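Local coordinates for DNA polymerase III, beta subunit (Thermotoga maritima, PDB 1VPK), which probably tethers DNA polymerases and other proteins to DNA for processive synthesis, working as a ring-shaped head-to-tail homodimer around the duplex, at residues E21-K25 and A67-A71; I41-L46 and P123-P128; C57-L61 and F127-T131; F203-S209 and M245-A250. All coordinates share one frame; numbering follows the deposited sequence.

Contact 1 (E21-K25 and A67-A71); sequences ELKDK and ATVNA
The Glu21 carboxylate and the Asn70 side-chain amide meet with their planes 36° apart, Glu21 OE2 lying 3.6 Å from Asn70 ND2. The main bond between the two residues is made by the backbone: Asn70 N donates to Glu21 OE2 over 2.9 Å, nearly straight at the hydrogen (172°), but comes in from above the carboxylate plane. The same oxygen also accepts on its syn side from Lys25 NZ, one helical turn on, in a salt bridge, so two donors grip OE2. Glu21 swings its carboxylate round to the loop by a bend at chi2 (64°), and its CG slides past Val69 CG1 at 3.9 Å. Lys25 folds back at chi2 and chi4; its CD rests on Ala67 CB at 3.9 Å, and NZ reaches Thr68 O at 2.9 Å, nearly along the C=O axis. The ammonium group thus ties a helix carboxylate to a strand carbonyl, and Asp240 OD2 gives it a second salt bridge. The contact pins one side of helix 19-29 to the end of strand 63-68 in the N-terminal domain. Asp240, just ahead of strand 241-246, also bonds Thr68 through the backbone, while Val69 packs between strands 53-59 and 13-18, touching Phe54, Ile56 and Val17.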
loop_
_atom_site.group_PDB
_atom_site.type_symbol
_atom_site.label_atom_id
_atom_site.label_comp_id
_atom_site.label_asym_id
_atom_site.label_seq_id
_atom_site.Cartn_x
_atom_site.Cartn_y
_atom_site.Cartn_z
ATOM N N GLU A 21 6.568 -15.037 22.518
ATOM C CA GLU A 21 6.781 -16.447 22.106
ATOM C C GLU A 21 5.631 -16.998 21.280
ATOM O O GLU A 21 5.857 -17.627 20.243
ATOM C CB GLU A 21 6.999 -17.329 23.320
ATOM C CG GLU A 21 7.136 -18.819 23.032
ATOM C CD GLU A 21 8.352 -19.235 22.203
ATOM O OE1 GLU A 21 9.293 -18.437 21.958
ATOM O OE2 GLU A 21 8.404 -20.433 21.859
ATOM N N LEU A 22 4.396 -16.816 21.767
ATOM C CA LEU A 22 3.245 -17.275 21.063
ATOM C C LEU A 22 3.159 -16.626 19.706
ATOM O O LEU A 22 2.837 -17.293 18.721
ATOM C CB LEU A 22 1.947 -16.981 21.879
ATOM C CG LEU A 22 0.654 -17.558 21.322
ATOM C CD1 LEU A 22 0.694 -19.099 21.283
ATOM C CD2 LEU A 22 -0.564 -17.052 22.150
ATOM N N LYS A 23 3.320 -15.311 19.663
ATOM C CA LYS A 23 3.311 -14.554 18.410
ATOM C C LYS A 23 4.352 -15.062 17.390
ATOM O O LYS A 23 4.056 -15.271 16.204
ATOM C CB LYS A 23 3.598 -13.093 18.725
ATOM C CG LYS A 23 3.379 -12.140 17.552
ATOM C CD LYS A 23 3.386 -10.656 18.039
ATOM C CE LYS A 23 4.743 -10.203 18.588
ATOM N NZ LYS A 23 4.791 -8.725 18.963
ATOM N N ASP A 24 5.586 -15.219 17.861
ATOM C CA ASP A 24 6.706 -15.739 17.052
ATOM C C ASP A 24 6.408 -17.134 16.470
ATOM O O ASP A 24 6.589 -17.373 15.275
ATOM C CB ASP A 24 7.983 -15.752 17.905
ATOM C CG ASP A 24 8.471 -14.346 18.259
ATOM O OD1 ASP A 24 7.735 -13.354 17.998
ATOM O OD2 ASP A 24 9.598 -14.233 18.805
ATOM N N LYS A 25 5.920 -18.059 17.291
ATOM C CA LYS A 25 5.632 -19.425 16.793
ATOM C C LYS A 25 4.430 -19.533 15.842
ATOM O O LYS A 25 4.457 -20.305 14.869
ATOM C CB LYS A 25 5.513 -20.417 17.975
ATOM C CG LYS A 25 6.818 -20.490 18.787
ATOM C CD LYS A 25 7.894 -21.285 17.979
ATOM C CE LYS A 25 9.328 -21.134 18.477
ATOM N NZ LYS A 25 9.648 -21.425 19.873
ATOM N N ALA A 67 6.188 -26.528 15.407
ATOM C CA ALA A 67 6.848 -25.563 16.254
ATOM C C ALA A 67 6.632 -25.930 17.721
ATOM O O ALA A 67 5.474 -26.077 18.210
ATOM C CB ALA A 67 6.280 -24.195 15.953
ATOM N N THR A 68 7.738 -26.094 18.440
ATOM C CA THR A 68 7.677 -26.315 19.877
ATOM C C THR A 68 7.599 -24.933 20.571
ATOM O O THR A 68 8.422 -24.051 20.311
ATOM C CB THR A 68 8.846 -27.166 20.314
ATOM O OG1 THR A 68 8.758 -28.424 19.627
ATOM C CG2 THR A 68 8.825 -27.440 21.809
ATOM N N VAL A 69 6.550 -24.741 21.383
ATOM C CA VAL A 69 6.321 -23.477 22.064
ATOM C C VAL A 69 6.972 -23.568 23.452
ATOM O O VAL A 69 6.739 -24.512 24.230
ATOM C CB VAL A 69 4.825 -23.152 22.170
ATOM C CG1 VAL A 69 4.607 -21.720 22.686
ATOM C CG2 VAL A 69 4.168 -23.282 20.812
ATOM N N ASN A 70 7.840 -22.628 23.731
ATOM C CA ASN A 70 8.491 -22.563 25.050
ATOM C C ASN A 70 7.635 -21.761 26.007
ATOM O O ASN A 70 7.673 -20.548 25.995
ATOM C CB ASN A 70 9.851 -21.939 24.903
ATOM C CG ASN A 70 10.736 -22.760 24.033
ATOM O OD1 ASN A 70 10.875 -23.977 24.275
ATOM N ND2 ASN A 70 11.337 -22.131 22.993
ATOM N N ALA A 71 6.825 -22.468 26.788
ATOM C CA ALA A 71 5.905 -21.867 27.778
ATOM C C ALA A 71 6.440 -21.983 29.190
ATOM O O ALA A 71 7.335 -22.757 29.472
ATOM C CB ALA A 71 4.548 -22.519 27.689
#

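Contact 2 (I41-L46 and P123-P128); sequences ILAGFL and PADEFP
Pro123 meets Ile41 through its carbonyl, Pro123 O standing 3.2 Å from Ile41 CD1, just ahead of a type I beta turn (Ala124 to Phe127) of the N-terminal domain that packs on a 3-10 segment and the strand after it. Ala124, first residue of the turn, presses CB on Leu46 CD1 at 3.5 Å; its carbonyl takes the turn's closing bond from Phe127 N. Past Asp125, Glu126 lays its CB 4.3 Å from Ile41 CD1, at the exposed margin of the contact. Phe127 then buries its ring among Ile41, Leu42, Gly44 and Leu46. Leu46 CB sits over one face in a CH-pi contact, 3.7 Å from the centroid and 11° off the normal, while Gly44 O and Ile41 O lie at the edge, near the ring plane. The ring is sent inward from the turn by a chi1 of -164°, which turns CG away from the backbone N. Without the ring, as with a serine here, Leu46 CB is likely to lose its aromatic face and a gap to open beside Leu42 and Gly44. Arg79 of strand 78-83 donates through NH2 to the Phe127 carbonyl. Pro128 follows, its CD 4.2 Å from Leu42 CD2, the methyl that also touches Phe127 CD2 at 4.0 Å.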
loop_
_atom_site.group_PDB
_atom_site.type_symbol
_atom_site.label_atom_id
_atom_site.label_comp_id
_atom_site.label_asym_id
_atom_site.label_seq_id
_atom_site.Cartn_x
_atom_site.Cartn_y
_atom_site.Cartn_z
ATOM N N ILE A 41 -9.893 -27.395 7.557
ATOM C CA ILE A 41 -9.068 -27.872 8.638
ATOM C C ILE A 41 -7.580 -27.546 8.470
ATOM O O ILE A 41 -6.908 -27.150 9.432
ATOM C CB ILE A 41 -9.239 -29.408 8.786
ATOM C CG1 ILE A 41 -8.302 -29.926 9.871
ATOM C CG2 ILE A 41 -8.936 -30.140 7.503
ATOM C CD1 ILE A 41 -8.908 -31.033 10.636
ATOM N N LEU A 42 -7.076 -27.686 7.235
ATOM C CA LEU A 42 -5.699 -27.339 6.928
ATOM C C LEU A 42 -5.435 -25.837 6.764
ATOM O O LEU A 42 -4.268 -25.433 6.654
ATOM C CB LEU A 42 -5.203 -28.096 5.722
ATOM C CG LEU A 42 -5.288 -29.633 5.845
ATOM C CD1 LEU A 42 -4.512 -30.313 4.727
ATOM C CD2 LEU A 42 -4.731 -30.115 7.149
ATOM N N ALA A 43 -6.485 -25.023 6.834
ATOM C CA ALA A 43 -6.334 -23.581 6.889
ATOM C C ALA A 43 -6.269 -23.136 8.351
ATOM O O ALA A 43 -6.218 -21.912 8.652
ATOM C CB ALA A 43 -7.498 -22.904 6.106
ATOM N N GLY A 44 -6.259 -24.120 9.278
ATOM C CA GLY A 44 -6.066 -23.866 10.693
ATOM C C GLY A 44 -4.756 -24.406 11.261
ATOM O O GLY A 44 -4.097 -25.272 10.637
ATOM N N PHE A 45 -4.378 -23.875 12.444
ATOM C CA PHE A 45 -3.248 -24.377 13.220
ATOM C C PHE A 45 -3.688 -25.521 14.092
ATOM O O PHE A 45 -4.716 -25.430 14.801
ATOM C CB PHE A 45 -2.677 -23.301 14.172
ATOM C CG PHE A 45 -2.132 -22.124 13.472
ATOM C CD1 PHE A 45 -0.871 -22.181 12.903
ATOM C CD2 PHE A 45 -2.840 -20.954 13.416
ATOM C CE1 PHE A 45 -0.329 -21.081 12.252
ATOM C CE2 PHE A 45 -2.320 -19.836 12.746
ATOM C CZ PHE A 45 -1.076 -19.919 12.137
ATOM N N LEU A 46 -2.899 -26.577 14.108
ATOM C CA LEU A 46 -3.015 -27.574 15.167
ATOM C C LEU A 46 -2.352 -27.049 16.445
ATOM O O LEU A 46 -1.184 -26.699 16.422
ATOM C CB LEU A 46 -2.333 -28.890 14.754
ATOM C CG LEU A 46 -2.384 -30.011 15.804
ATOM C CD1 LEU A 46 -3.718 -30.616 15.878
ATOM C CD2 LEU A 46 -1.388 -31.072 15.478
ATOM N N PRO A 123 -12.072 -29.995 15.048
ATOM C CA PRO A 123 -11.522 -31.316 15.310
ATOM C C PRO A 123 -10.198 -31.498 14.712
ATOM O O PRO A 123 -9.942 -30.994 13.615
ATOM C CB PRO A 123 -12.523 -32.250 14.593
ATOM C CG PRO A 123 -13.744 -31.467 14.524
ATOM C CD PRO A 123 -13.317 -30.102 14.256
ATOM N N ALA A 124 -9.307 -32.190 15.409
ATOM C CA ALA A 124 -7.971 -32.413 14.854
ATOM C C ALA A 124 -7.804 -33.829 14.325
ATOM O O ALA A 124 -6.744 -34.167 13.848
ATOM C CB ALA A 124 -6.905 -32.142 15.902
ATOM N N ASP A 125 -8.846 -34.648 14.380
ATOM C CA ASP A 125 -8.673 -36.042 14.027
ATOM C C ASP A 125 -8.278 -36.273 12.592
ATOM O O ASP A 125 -7.772 -37.326 12.291
ATOM C CB ASP A 125 -9.853 -36.915 14.449
ATOM C CG ASP A 125 -11.182 -36.449 13.890
ATOM O OD1 ASP A 125 -11.632 -35.338 14.218
ATOM O OD2 ASP A 125 -11.791 -37.224 13.131
ATOM N N GLU A 126 -8.427 -35.292 11.715
ATOM C CA GLU A 126 -7.932 -35.422 10.339
ATOM C C GLU A 126 -6.730 -34.556 10.042
ATOM O O GLU A 126 -6.273 -34.494 8.889
ATOM C CB GLU A 126 -9.060 -35.138 9.348
ATOM C CG GLU A 126 -10.032 -36.284 9.251
ATOM C CD GLU A 126 -11.370 -35.931 8.611
ATOM O OE1 GLU A 126 -11.568 -34.786 8.142
ATOM O OE2 GLU A 126 -12.233 -36.811 8.601
ATOM N N PHE A 127 -6.185 -33.903 11.076
ATOM C CA PHE A 127 -4.953 -33.195 10.938
ATOM C C PHE A 127 -3.778 -34.189 11.093
ATOM O O PHE A 127 -3.621 -34.823 12.126
ATOM C CB PHE A 127 -4.830 -32.066 11.966
ATOM C CG PHE A 127 -3.791 -31.097 11.634
ATOM C CD1 PHE A 127 -2.440 -31.393 11.851
ATOM C CD2 PHE A 127 -4.118 -29.869 11.102
ATOM C CE1 PHE A 127 -1.459 -30.489 11.537
ATOM C CE2 PHE A 127 -3.145 -28.976 10.799
ATOM C CZ PHE A 127 -1.814 -29.290 11.010
ATOM N N PRO A 128 -2.965 -34.312 10.076
ATOM C CA PRO A 128 -1.935 -35.348 10.076
ATOM C C PRO A 128 -0.702 -35.086 10.968
ATOM O O PRO A 128 -0.388 -33.949 11.308
ATOM C CB PRO A 128 -1.508 -35.348 8.634
ATOM C CG PRO A 128 -1.630 -33.911 8.237
ATOM C CD PRO A 128 -2.911 -33.487 8.851
#

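Contact 3 (C57-L61 and F127-T131); sequences CATDL and FPEIT
Thr59 closes strand 53-59 with an ST turn, and its methyl packs on Phe127 and Pro128 in the loop that leads from the N-terminal domain toward strand 137-142 of the central domain. The two segments run almost at right angles, 93° apart, and no hydrogen bond passes between them; the join is apolar. In Thr59, OG1 lies anti to the backbone N (chi1 -171°), where it accepts from Leu61 N over 2.9 Å at an angle of 157°; it also bonds the carbonyl of Thr63. The polar branch is thereby occupied by its own turn, and CG2, set between the backbone N and the carbonyl carbon, faces the loop. That methyl meets Pro128 CG tip to tip at 3.9 Å, while the Thr59 and Phe127 side chains slide past each other in opposite directions. Ala58 offers backbone only: its CA lies at the edge of the Phe127 ring, in plane, 4.0 Å from CZ. Next to it, Cys57 CB approaches Phe127 CE1 at 4.0 Å. Leu61, beyond the turn, crosses Pro128 at about a right angle and adds a looser, exposed touch. Asp60 points elsewhere, to a salt bridge with Lys208. Ile130 completes the packing from further along the loop. Extended at chi2, it drives CD1 into the strand, where this one methyl lies 3.8 Å from Cys57 CB and 3.6 Å from Ala58 O.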
loop_
_atom_site.group_PDB
_atom_site.type_symbol
_atom_site.label_atom_id
_atom_site.label_comp_id
_atom_site.label_asym_id
_atom_site.label_seq_id
_atom_site.Cartn_x
_atom_site.Cartn_y
_atom_site.Cartn_z
ATOM N N CYS A 57 1.227 -26.553 14.989
ATOM C CA CYS A 57 1.547 -27.078 13.642
ATOM C C CYS A 57 0.689 -26.460 12.533
ATOM O O CYS A 57 -0.442 -25.988 12.767
ATOM C CB CYS A 57 1.380 -28.580 13.597
ATOM S SG CYS A 57 2.316 -29.483 14.861
ATOM N N ALA A 58 1.223 -26.490 11.326
ATOM C CA ALA A 58 0.438 -26.114 10.137
ATOM C C ALA A 58 0.955 -26.957 8.983
ATOM O O ALA A 58 2.160 -27.280 8.922
ATOM C CB ALA A 58 0.644 -24.701 9.840
ATOM N N THR A 59 0.056 -27.341 8.088
ATOM C CA THR A 59 0.455 -28.000 6.867
ATOM C C THR A 59 -0.575 -27.757 5.780
ATOM O O THR A 59 -1.767 -27.590 6.059
ATOM C CB THR A 59 0.628 -29.509 7.085
ATOM O OG1 THR A 59 1.226 -30.095 5.919
ATOM C CG2 THR A 59 -0.734 -30.233 7.333
ATOM N N ASP A 60 -0.105 -27.822 4.555
ATOM C CA ASP A 60 -0.944 -27.986 3.378
ATOM C C ASP A 60 -0.697 -29.301 2.670
ATOM O O ASP A 60 -1.047 -29.450 1.530
ATOM C CB ASP A 60 -0.684 -26.845 2.408
ATOM C CG ASP A 60 0.731 -26.823 1.874
ATOM O OD1 ASP A 60 1.491 -27.800 2.050
ATOM O OD2 ASP A 60 1.094 -25.797 1.260
ATOM N N LEU A 61 -0.103 -30.262 3.347
ATOM C CA LEU A 61 0.232 -31.574 2.784
ATOM C C LEU A 61 1.475 -31.613 1.882
ATOM O O LEU A 61 1.973 -32.702 1.542
ATOM C CB LEU A 61 -0.965 -32.230 2.056
ATOM C CG LEU A 61 -2.307 -32.368 2.825
ATOM C CD1 LEU A 61 -3.218 -33.228 2.045
ATOM C CD2 LEU A 61 -2.090 -32.965 4.194
ATOM N N PHE A 127 -6.185 -33.903 11.076
ATOM C CA PHE A 127 -4.953 -33.195 10.938
ATOM C C PHE A 127 -3.778 -34.189 11.093
ATOM O O PHE A 127 -3.621 -34.823 12.126
ATOM C CB PHE A 127 -4.830 -32.066 11.966
ATOM C CG PHE A 127 -3.791 -31.097 11.634
ATOM C CD1 PHE A 127 -2.440 -31.393 11.851
ATOM C CD2 PHE A 127 -4.118 -29.869 11.102
ATOM C CE1 PHE A 127 -1.459 -30.489 11.537
ATOM C CE2 PHE A 127 -3.145 -28.976 10.799
ATOM C CZ PHE A 127 -1.814 -29.290 11.010
ATOM N N PRO A 128 -2.965 -34.312 10.076
ATOM C CA PRO A 128 -1.935 -35.348 10.076
ATOM C C PRO A 128 -0.702 -35.086 10.968
ATOM O O PRO A 128 -0.388 -33.949 11.308
ATOM C CB PRO A 128 -1.508 -35.348 8.634
ATOM C CG PRO A 128 -1.630 -33.911 8.237
ATOM C CD PRO A 128 -2.911 -33.487 8.851
ATOM N N GLU A 129 -0.004 -36.157 11.331
ATOM C CA GLU A 129 1.306 -36.045 11.999
ATOM C C GLU A 129 2.336 -35.470 11.030
ATOM O O GLU A 129 2.410 -35.895 9.876
ATOM C CB GLU A 129 1.799 -37.427 12.490
ATOM C CG GLU A 129 1.113 -37.922 13.756
ATOM C CD GLU A 129 1.406 -37.028 14.973
ATOM O OE1 GLU A 129 2.372 -36.225 14.911
ATOM O OE2 GLU A 129 0.675 -37.131 15.984
ATOM N N ILE A 130 3.124 -34.498 11.492
ATOM C CA ILE A 130 4.173 -33.910 10.668
ATOM C C ILE A 130 5.500 -34.541 11.099
ATOM O O ILE A 130 5.917 -34.415 12.258
ATOM C CB ILE A 130 4.197 -32.409 10.815
ATOM C CG1 ILE A 130 2.842 -31.836 10.330
ATOM C CG2 ILE A 130 5.414 -31.813 10.055
ATOM C CD1 ILE A 130 2.745 -30.394 10.574
ATOM N N THR A 131 6.144 -35.247 10.187
ATOM C CA THR A 131 7.404 -35.913 10.526
ATOM C C THR A 131 8.557 -35.498 9.611
ATOM O O THR A 131 8.350 -35.150 8.439
ATOM C CB THR A 131 7.298 -37.440 10.514
ATOM O OG1 THR A 131 7.190 -37.902 9.164
ATOM C CG2 THR A 131 6.092 -37.929 11.341
#

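Contact 4 (F203-S209 and M245-A250)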
loop_
_atom_site.group_PDB
_atom_site.type_symbol
_atom_site.label_atom_id
_atom_site.label_comp_id
_atom_site.label_asym_id
_atom_site.label_seq_id
_atom_site.Cartn_x
_atom_site.Cartn_y
_atom_site.Cartn_z
ATOM N N PHE A 203 17.575 -30.645 -5.778
ATOM C CA PHE A 203 16.146 -30.828 -5.629
ATOM C C PHE A 203 15.415 -29.498 -5.912
ATOM O O PHE A 203 15.978 -28.417 -5.772
ATOM C CB PHE A 203 15.818 -31.322 -4.221
ATOM C CG PHE A 203 16.458 -30.515 -3.101
ATOM C CD1 PHE A 203 15.832 -29.363 -2.600
ATOM C CD2 PHE A 203 17.673 -30.939 -2.533
ATOM C CE1 PHE A 203 16.408 -28.628 -1.579
ATOM C CE2 PHE A 203 18.254 -30.222 -1.492
ATOM C CZ PHE A 203 17.643 -29.065 -1.021
ATOM N N LEU A 204 14.145 -29.604 -6.280
ATOM C CA LEU A 204 13.290 -28.445 -6.484
ATOM C C LEU A 204 12.292 -28.354 -5.322
ATOM O O LEU A 204 11.628 -29.326 -4.993
ATOM C CB LEU A 204 12.552 -28.613 -7.795
ATOM C CG LEU A 204 11.586 -27.518 -8.245
ATOM C CD1 LEU A 204 12.227 -26.199 -8.462
ATOM C CD2 LEU A 204 10.844 -27.971 -9.495
ATOM N N LEU A 205 12.242 -27.204 -4.668
ATOM C CA LEU A 205 11.181 -26.931 -3.707
ATOM C C LEU A 205 10.232 -25.906 -4.324
ATOM O O LEU A 205 10.672 -24.964 -5.031
ATOM C CB LEU A 205 11.763 -26.418 -2.386
ATOM C CG LEU A 205 12.701 -27.357 -1.597
ATOM C CD1 LEU A 205 13.213 -26.636 -0.375
ATOM C CD2 LEU A 205 12.041 -28.711 -1.216
ATOM N N SER A 206 8.943 -26.099 -4.071
ATOM C CA SER A 206 7.862 -25.263 -4.619
ATOM C C SER A 206 7.983 -23.841 -4.101
ATOM O O SER A 206 8.622 -23.589 -3.061
ATOM C CB SER A 206 6.462 -25.814 -4.262
ATOM O OG SER A 206 6.082 -25.496 -2.902
ATOM N N LEU A 207 7.352 -22.905 -4.806
ATOM C CA LEU A 207 7.380 -21.528 -4.373
ATOM C C LEU A 207 6.702 -21.370 -3.015
ATOM O O LEU A 207 7.231 -20.661 -2.154
ATOM C CB LEU A 207 6.725 -20.631 -5.416
ATOM C CG LEU A 207 6.726 -19.119 -5.153
ATOM C CD1 LEU A 207 8.111 -18.598 -4.848
ATOM C CD2 LEU A 207 6.149 -18.458 -6.357
ATOM N N LYS A 208 5.579 -22.065 -2.805
ATOM C CA LYS A 208 4.905 -22.037 -1.508
ATOM C C LYS A 208 5.825 -22.558 -0.369
ATOM O O LYS A 208 5.883 -21.961 0.697
ATOM C CB LYS A 208 3.558 -22.764 -1.535
ATOM C CG LYS A 208 2.888 -22.725 -0.145
ATOM C CD LYS A 208 1.450 -22.337 -0.085
ATOM C CE LYS A 208 0.905 -22.526 1.354
ATOM N NZ LYS A 208 -0.329 -23.271 1.362
ATOM N N SER A 209 6.584 -23.620 -0.630
ATOM C CA SER A 209 7.506 -24.161 0.350
ATOM C C SER A 209 8.598 -23.142 0.671
ATOM O O SER A 209 8.925 -22.917 1.822
ATOM C CB SER A 209 8.130 -25.464 -0.137
ATOM O OG SER A 209 7.226 -26.543 -0.080
ATOM N N MET A 245 9.373 -30.385 3.824
ATOM C CA MET A 245 8.759 -30.057 2.540
ATOM C C MET A 245 8.953 -31.194 1.583
ATOM O O MET A 245 10.080 -31.668 1.428
ATOM C CB MET A 245 9.425 -28.822 1.971
ATOM C CG MET A 245 9.160 -27.600 2.739
ATOM S SD MET A 245 10.449 -26.352 2.690
ATOM C CE MET A 245 11.834 -27.205 3.499
ATOM N N ARG A 246 7.888 -31.631 0.912
ATOM C CA ARG A 246 8.046 -32.623 -0.168
ATOM C C ARG A 246 8.613 -31.953 -1.380
ATOM O O ARG A 246 8.157 -30.903 -1.800
ATOM C CB ARG A 246 6.742 -33.318 -0.555
ATOM C CG ARG A 246 6.139 -34.175 0.608
ATOM C CD ARG A 246 4.707 -34.662 0.298
ATOM N NE ARG A 246 4.605 -35.373 -0.990
ATOM C CZ ARG A 246 4.852 -36.675 -1.164
ATOM N NH1 ARG A 246 5.245 -37.438 -0.144
ATOM N NH2 ARG A 246 4.711 -37.226 -2.366
ATOM N N VAL A 247 9.593 -32.620 -1.968
ATOM C CA VAL A 247 10.339 -32.124 -3.112
ATOM C C VAL A 247 9.448 -32.070 -4.363
ATOM O O VAL A 247 8.534 -32.852 -4.461
ATOM C CB VAL A 247 11.577 -33.068 -3.214
ATOM C CG1 VAL A 247 11.811 -33.640 -4.562
ATOM C CG2 VAL A 247 12.728 -32.406 -2.533
ATOM N N VAL A 248 9.640 -31.138 -5.283
ATOM C CA VAL A 248 8.760 -31.152 -6.447
ATOM C C VAL A 248 9.084 -32.330 -7.406
ATOM O O VAL A 248 10.229 -32.552 -7.770
ATOM C CB VAL A 248 8.758 -29.831 -7.186
ATOM C CG1 VAL A 248 7.801 -29.890 -8.363
ATOM C CG2 VAL A 248 8.359 -28.700 -6.224
ATOM N N ASP A 249 8.063 -33.060 -7.815
ATOM C CA ASP A 249 8.243 -34.149 -8.765
ATOM C C ASP A 249 8.282 -33.635 -10.209
ATOM O O ASP A 249 7.403 -33.930 -11.019
ATOM C CB ASP A 249 7.129 -35.141 -8.600
ATOM C CG ASP A 249 7.318 -36.350 -9.447
ATOM O OD1 ASP A 249 8.393 -36.495 -10.067
ATOM O OD2 ASP A 249 6.389 -37.152 -9.495
ATOM N N ALA A 250 9.292 -32.844 -10.514
ATOM C CA ALA A 250 9.414 -32.276 -11.822
ATOM C C ALA A 250 10.872 -32.019 -12.023
ATOM O O ALA A 250 11.614 -31.779 -11.061
ATOM C CB ALA A 250 8.617 -30.985 -11.914
HETATM O O HOH W 1 12.898 -32.071 -7.114
HETATM O O HOH W 2 8.072 -28.253 -2.127
#
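Leu204 and Val248 make the tight part of this contact, which joins strand 201-206 and its following helix to the end of strand 241-246. Leu204 CD2 packs on Val248 CB at 3.6 Å, and Val248 CG2 comes within 3.4 Å of Ser206 N. The two backbones are joined directly by the bond from Val248 N to Leu204 O, 2.7 Å and 178° at the hydrogen. In the buried part, Leu205 and Met245 cross at about a right angle, Leu205 CD2 lying 4.1 Å from Met245 CB. Met245, bent at chi3 (-64°), lays CG and SD alongside Ser209, with CG 3.7 Å from Ser209 CB. Trading this methionine for an alanine is likely to uncover Ser209 CB and Leu205 CD1 and open a gap toward helix 207-218. Here too Ser206 caps the helix, OG accepting from Ser209 N at 3.0 Å while also bonded to Glu62; Ser209 OG is bonded to the Thr63 hydroxyl and to water 2.

The solvent side is looser: Val247 and Val248 are partly exposed, Ala250 barely reaches Leu204, the Arg246 side chain is exposed, and water 1 links Leu204 N to Val248 O. Water 2 accepts from Ser206 N and donates to Arg246 O, so these backbone groups are satisfied through water and not by pairing with each other.

Overall arrangement
Contacts 1, 2 and 3 share the N-terminal domain, and contact 4 belongs to the central one. Contacts 2 and 3 are the closest pair, centres 8 Å apart: they have Phe127 and Pro128 in common, and Leu46 O probably accepts from Cys57 N at 2.8 Å, between neighbouring strands. Contact 1 lies about 17 Å from contact 3, centre to centre, on the next strand of the same sheet. That sheet continues across the domain boundary, strand 63-68 pairing with strand 241-246 of contact 4. Contacts 3 and 4, centres 16 Å apart, meet at the salt bridge from Asp60 OD2 to Lys208 NZ, 2.9 Å long, joining the two domains. The second subunit of the ring touches none of these segments.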